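Local coordinates for Alr4995 protein (Nostoc sp., PDB 6LRF) that catalyses both the hydrolysis of arginine to ornithine, as an arginine dihydrolase, and the conversion of ornithine to proline, as an ornithine cyclodeaminase, at the interface of chains A and B and the interface of chains A and C. Sequence-based numbering; all coordinates share one arbitrary frame. Chains: chain A/B/C, Alr4995 protein.

Contact 1: the interface of chains A and B. Residues chain A 295, 300-301, 304-305, 314, 316, 319; chain B 295-298.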
# COMPACT_ATOMS: atom_id res chain seq x y z
N LEU A 295 7.09 20.11 -30.84
CA LEU A 295 7.19 20.94 -29.63
C LEU A 295 6.02 20.67 -28.69
O LEU A 295 6.20 20.49 -27.48
CB LEU A 295 7.24 22.42 -30.00
CG LEU A 295 8.48 22.81 -30.82
CD1 LEU A 295 8.59 24.31 -31.01
CD2 LEU A 295 9.72 22.26 -30.15
N ILE A 300 10.03 15.14 -29.71
CA ILE A 300 11.46 15.31 -29.98
C ILE A 300 12.24 15.23 -28.66
O ILE A 300 13.29 14.59 -28.60
CB ILE A 300 11.76 16.62 -30.73
CG1 ILE A 300 13.26 16.74 -30.98
CG2 ILE A 300 11.20 17.85 -30.00
CD1 ILE A 300 13.59 16.94 -32.42
N ASN A 301 11.70 15.83 -27.61
CA ASN A 301 12.28 15.71 -26.27
C ASN A 301 12.39 14.23 -25.83
O ASN A 301 13.42 13.79 -25.28
CB ASN A 301 11.45 16.55 -25.28
CG ASN A 301 11.66 16.16 -23.82
OD1 ASN A 301 12.79 15.94 -23.37
ND2 ASN A 301 10.57 16.10 -23.07
N LEU A 304 15.21 12.39 -27.91
CA LEU A 304 16.57 12.76 -27.52
C LEU A 304 16.95 12.16 -26.17
O LEU A 304 18.05 11.62 -25.99
CB LEU A 304 16.72 14.28 -27.51
CG LEU A 304 16.52 14.93 -28.88
CD1 LEU A 304 16.78 16.43 -28.84
CD2 LEU A 304 17.37 14.25 -29.95
N ASP A 305 16.04 12.23 -25.21
CA ASP A 305 16.28 11.62 -23.92
C ASP A 305 16.53 10.12 -24.01
O ASP A 305 17.37 9.60 -23.29
CB ASP A 305 15.10 11.88 -22.97
CG ASP A 305 15.11 13.30 -22.39
OD1 ASP A 305 16.03 14.09 -22.71
OD2 ASP A 305 14.19 13.61 -21.61
N PHE A 314 23.62 13.06 -29.74
CA PHE A 314 22.89 13.60 -30.87
C PHE A 314 23.40 14.98 -31.25
O PHE A 314 24.11 15.62 -30.48
CB PHE A 314 21.39 13.66 -30.57
CG PHE A 314 21.05 14.58 -29.44
CD1 PHE A 314 20.87 15.94 -29.66
CD2 PHE A 314 20.93 14.10 -28.16
CE1 PHE A 314 20.56 16.78 -28.61
CE2 PHE A 314 20.63 14.94 -27.11
CZ PHE A 314 20.46 16.28 -27.34
N VAL A 316 21.03 17.99 -33.28
CA VAL A 316 19.93 18.39 -34.14
C VAL A 316 20.51 19.24 -35.28
O VAL A 316 21.12 20.28 -35.04
CB VAL A 316 18.87 19.14 -33.35
CG1 VAL A 316 17.66 19.47 -34.25
CG2 VAL A 316 18.42 18.28 -32.18
N PHE A 319 15.67 22.17 -37.66
CA PHE A 319 14.34 22.09 -37.09
C PHE A 319 13.49 23.09 -37.83
O PHE A 319 13.83 24.26 -37.92
CB PHE A 319 14.37 22.39 -35.59
CG PHE A 319 13.03 22.36 -34.95
CD1 PHE A 319 12.46 21.17 -34.57
CD2 PHE A 319 12.31 23.53 -34.76
CE1 PHE A 319 11.20 21.13 -34.00
CE2 PHE A 319 11.06 23.51 -34.19
CZ PHE A 319 10.50 22.30 -33.81
N LEU B 295 15.06 21.93 -27.08
CA LEU B 295 14.52 20.71 -27.65
C LEU B 295 14.73 19.49 -26.79
O LEU B 295 13.83 18.66 -26.69
CB LEU B 295 15.13 20.45 -29.02
CG LEU B 295 14.55 21.39 -30.06
CD1 LEU B 295 15.02 20.95 -31.43
CD2 LEU B 295 13.04 21.39 -29.96
N ASP B 296 15.90 19.36 -26.17
CA ASP B 296 16.19 18.12 -25.44
C ASP B 296 15.84 18.19 -23.96
O ASP B 296 15.64 17.16 -23.32
CB ASP B 296 17.66 17.70 -25.61
CG ASP B 296 18.63 18.71 -25.04
OD1 ASP B 296 18.69 18.85 -23.80
OD2 ASP B 296 19.37 19.34 -25.83
N SER B 297 15.74 19.38 -23.39
CA SER B 297 15.35 19.47 -22.00
C SER B 297 13.83 19.38 -21.86
O SER B 297 13.32 19.11 -20.77
CB SER B 297 15.86 20.76 -21.37
OG SER B 297 15.28 21.90 -21.99
N GLY B 298 13.12 19.58 -22.97
CA GLY B 298 11.67 19.62 -22.96
C GLY B 298 11.14 20.87 -22.27
O GLY B 298 9.95 20.95 -21.92

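Contact 2: the interface of chains A and C. Residues chain A 644, 646-648, 668, 672; chain C 385-386, 402-404.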
# COMPACT_ATOMS: atom_id res chain seq x y z
N ASN A 644 0.61 -25.52 -0.67
CA ASN A 644 -0.43 -26.54 -0.82
C ASN A 644 0.13 -27.97 -0.82
O ASN A 644 -0.54 -28.88 -0.33
CB ASN A 644 -1.22 -26.32 -2.11
CG ASN A 644 -2.02 -25.03 -2.08
OD1 ASN A 644 -2.14 -24.38 -1.04
ND2 ASN A 644 -2.57 -24.64 -3.24
N THR A 646 2.92 -28.98 0.78
CA THR A 646 3.82 -29.24 1.90
C THR A 646 3.04 -29.56 3.18
O THR A 646 2.16 -28.80 3.58
CB THR A 646 4.72 -28.02 2.15
OG1 THR A 646 5.31 -27.60 0.92
CG2 THR A 646 5.82 -28.35 3.15
N PRO A 647 3.39 -30.68 3.83
CA PRO A 647 2.75 -31.05 5.11
C PRO A 647 3.20 -30.15 6.28
O PRO A 647 4.13 -29.35 6.14
CB PRO A 647 3.22 -32.49 5.32
CG PRO A 647 4.56 -32.51 4.67
CD PRO A 647 4.43 -31.64 3.44
N ALA A 648 2.52 -30.26 7.43
CA ALA A 648 2.95 -29.54 8.61
C ALA A 648 4.34 -30.05 9.04
O ALA A 648 4.72 -31.17 8.69
CB ALA A 648 1.94 -29.70 9.76
N ARG A 668 -0.31 -21.12 8.79
CA ARG A 668 -0.10 -22.49 9.22
C ARG A 668 0.40 -22.47 10.65
O ARG A 668 0.85 -23.49 11.18
CB ARG A 668 0.90 -23.19 8.30
CG ARG A 668 0.47 -23.15 6.84
CD ARG A 668 1.62 -23.29 5.88
NE ARG A 668 2.28 -24.58 6.05
CZ ARG A 668 2.16 -25.60 5.21
NH1 ARG A 668 2.81 -26.72 5.47
NH2 ARG A 668 1.42 -25.51 4.10
N GLU A 672 5.89 -22.67 12.91
CA GLU A 672 6.53 -23.28 11.75
C GLU A 672 6.45 -22.43 10.47
O GLU A 672 7.07 -22.78 9.46
CB GLU A 672 5.92 -24.66 11.48
CG GLU A 672 4.47 -24.62 11.08
CD GLU A 672 3.84 -26.00 11.00
OE1 GLU A 672 2.60 -26.09 11.15
OE2 GLU A 672 4.59 -26.99 10.78
N ILE C 385 -3.14 -30.31 6.45
CA ILE C 385 -1.69 -30.46 6.46
C ILE C 385 -1.21 -31.31 7.64
O ILE C 385 -0.04 -31.71 7.69
CB ILE C 385 -0.96 -29.09 6.53
CG1 ILE C 385 -1.19 -28.43 7.90
CG2 ILE C 385 -1.38 -28.18 5.38
CD1 ILE C 385 -0.41 -27.13 8.11
N TYR C 386 -2.10 -31.58 8.59
CA TYR C 386 -1.67 -32.12 9.89
C TYR C 386 -1.60 -33.63 9.93
O TYR C 386 -2.39 -34.29 9.25
CB TYR C 386 -2.59 -31.61 10.99
CG TYR C 386 -2.50 -30.12 11.13
CD1 TYR C 386 -1.35 -29.53 11.66
CD2 TYR C 386 -3.53 -29.30 10.69
CE1 TYR C 386 -1.24 -28.17 11.77
CE2 TYR C 386 -3.43 -27.93 10.80
CZ TYR C 386 -2.28 -27.36 11.34
OH TYR C 386 -2.17 -25.99 11.45
N GLN C 402 0.97 -37.13 3.72
CA GLN C 402 -0.02 -36.14 4.13
C GLN C 402 0.12 -34.84 3.35
O GLN C 402 1.21 -34.30 3.23
CB GLN C 402 0.10 -35.86 5.62
CG GLN C 402 -1.03 -35.01 6.19
CD GLN C 402 -2.34 -35.76 6.32
OE1 GLN C 402 -2.35 -36.94 6.68
NE2 GLN C 402 -3.46 -35.08 6.05
N ARG C 403 -0.98 -34.35 2.81
CA ARG C 403 -1.04 -32.96 2.35
C ARG C 403 -2.47 -32.48 2.38
O ARG C 403 -3.40 -33.28 2.46
CB ARG C 403 -0.47 -32.79 0.94
CG ARG C 403 -1.11 -33.63 -0.11
CD ARG C 403 -0.89 -32.99 -1.49
NE ARG C 403 -1.81 -31.87 -1.65
CZ ARG C 403 -1.84 -31.04 -2.68
NH1 ARG C 403 -0.99 -31.18 -3.68
NH2 ARG C 403 -2.75 -30.08 -2.71
N MSE C 404 -2.66 -31.17 2.31
CA MSE C 404 -4.01 -30.65 2.34
C MSE C 404 -4.71 -30.92 1.02
O MSE C 404 -4.07 -31.12 -0.02
CB MSE C 404 -4.01 -29.15 2.65
CG MSE C 404 -3.44 -28.32 1.53
SE MSE C 404 -3.83 -26.41 1.81
CE MSE C 404 -4.03 -26.39 3.77
O HOH W 1 -0.22 -29.57 2.23

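Contact 1: the interface of chains A and B
A two-fold symmetric interface joins chains A and B, two copies of one protein, and probably pairs subunits within the four-copy deposited assembly. The short helix 294-297 of B lies against a surface made by helix 299-310 and strand 313-320 of A.

B:Leu295 is the apolar wedge. Its CG stands anti to the carbonyl carbon (chi1 -75°), and the two methyl tips reach into the surface of A. CD2 crosses obliquely onto CD2 of A:Leu295 at 3.4 Å, a tight contact, and also approaches CG2 of A:Ile300. The other branch, CD1, reaches CG1 of A:Val316 and the ring atom CD1 of A:Phe319.

B:Asp296 takes the crowded torsion, CG between the backbone N and the carbonyl carbon (chi1 63°). Its CB rests on CD1 of A:Leu304 at 3.6 Å, while its carboxylate OD2 meets CZ of A:Phe314, in the ring plane at the edge, at 3.6 Å. One face of this ring is backed by CD2 of A:Leu304.

The backbone O of B:Asp296 sits 3.1 Å from the side-chain OD1 of A:Asn301 and 3.1 Å from the carboxylate OD1 of A:Asp305. As modelled both are close acceptor pairs; a flipped A:Asn301 amide would probably relieve the first by presenting its NH2 as donor, and a protonated A:Asp305, which is not seen, could ease the second. CG of A:Asn301 also packs on CA of B:Gly298 at 3.6 Å. An alanine at A:Asn301 would lack this CG and would probably leave the helix end of B less well held.

The site thus plugs a leucine of one subunit into its neighbour and probably helps set how the two regions pair.

Contact 2: the interface of chains A and C
C:Ile385 holds CG1 in the crowded position between the backbone N and the carbonyl carbon (chi1 68°), with CD1 extended beyond it, which sends this branch towards A. A bend at chi3 of C:Arg403 (-78°) folds its guanidinium back, so that NE and NH2 grip, side-on, the one carbonyl O of C:Met404.

CG1 of C:Ile385 lies over the centre of the C:Tyr386 ring, and its CD1 meets CB of A:Ala648 at 3.9 Å and comes over the rim of one face of the A:Arg668 guanidinium. The backbone O of C:Ile385 receives a nearly straight hydrogen bond (170° at H) from N of A:Ala648 at 3.0 Å, the donor standing above the carbonyl plane. CB of A:Pro647 packs on the carbonyl O of C:Gln402.

A:Arg668, bent at chi3, gives NH1 in its guanidinium plane to O of A:Thr646 at 2.9 Å, which probably steadies the loop that meets C. Water 1 links this same O (2.8 Å) to O of A:Asn644 (2.7 Å) and N of C:Met404, a selenomethionine. The carbonyl O of A:Asn644 also lies over the rim of one face of the C:Arg403 guanidinium, 3.5 Å from CZ, whose positive charge probably suits this helix end.

In the fold, A contributes the end of helix 637-645 with its following loop and the turn before strand 673-677, in the Rossmann region; C contributes loops flanking strands 388-392 and 395-400.

The centres of contact 1 and contact 2 lie about 59 Å apart, and no residue of chain A serves in both. Contact 1 uses the 294-320 segment, within the LOR/SDH conserved region, on both sides; contact 2 sets the Rossmann region of A against loops of C in the 385-404 stretch. Chain A therefore meets B and C through distant surfaces of one subunit. As each interface is two-fold and has its twin, the two together could close the four copies of the deposited assembly into a tetramer, although the structure alone does not show that this forms in solution.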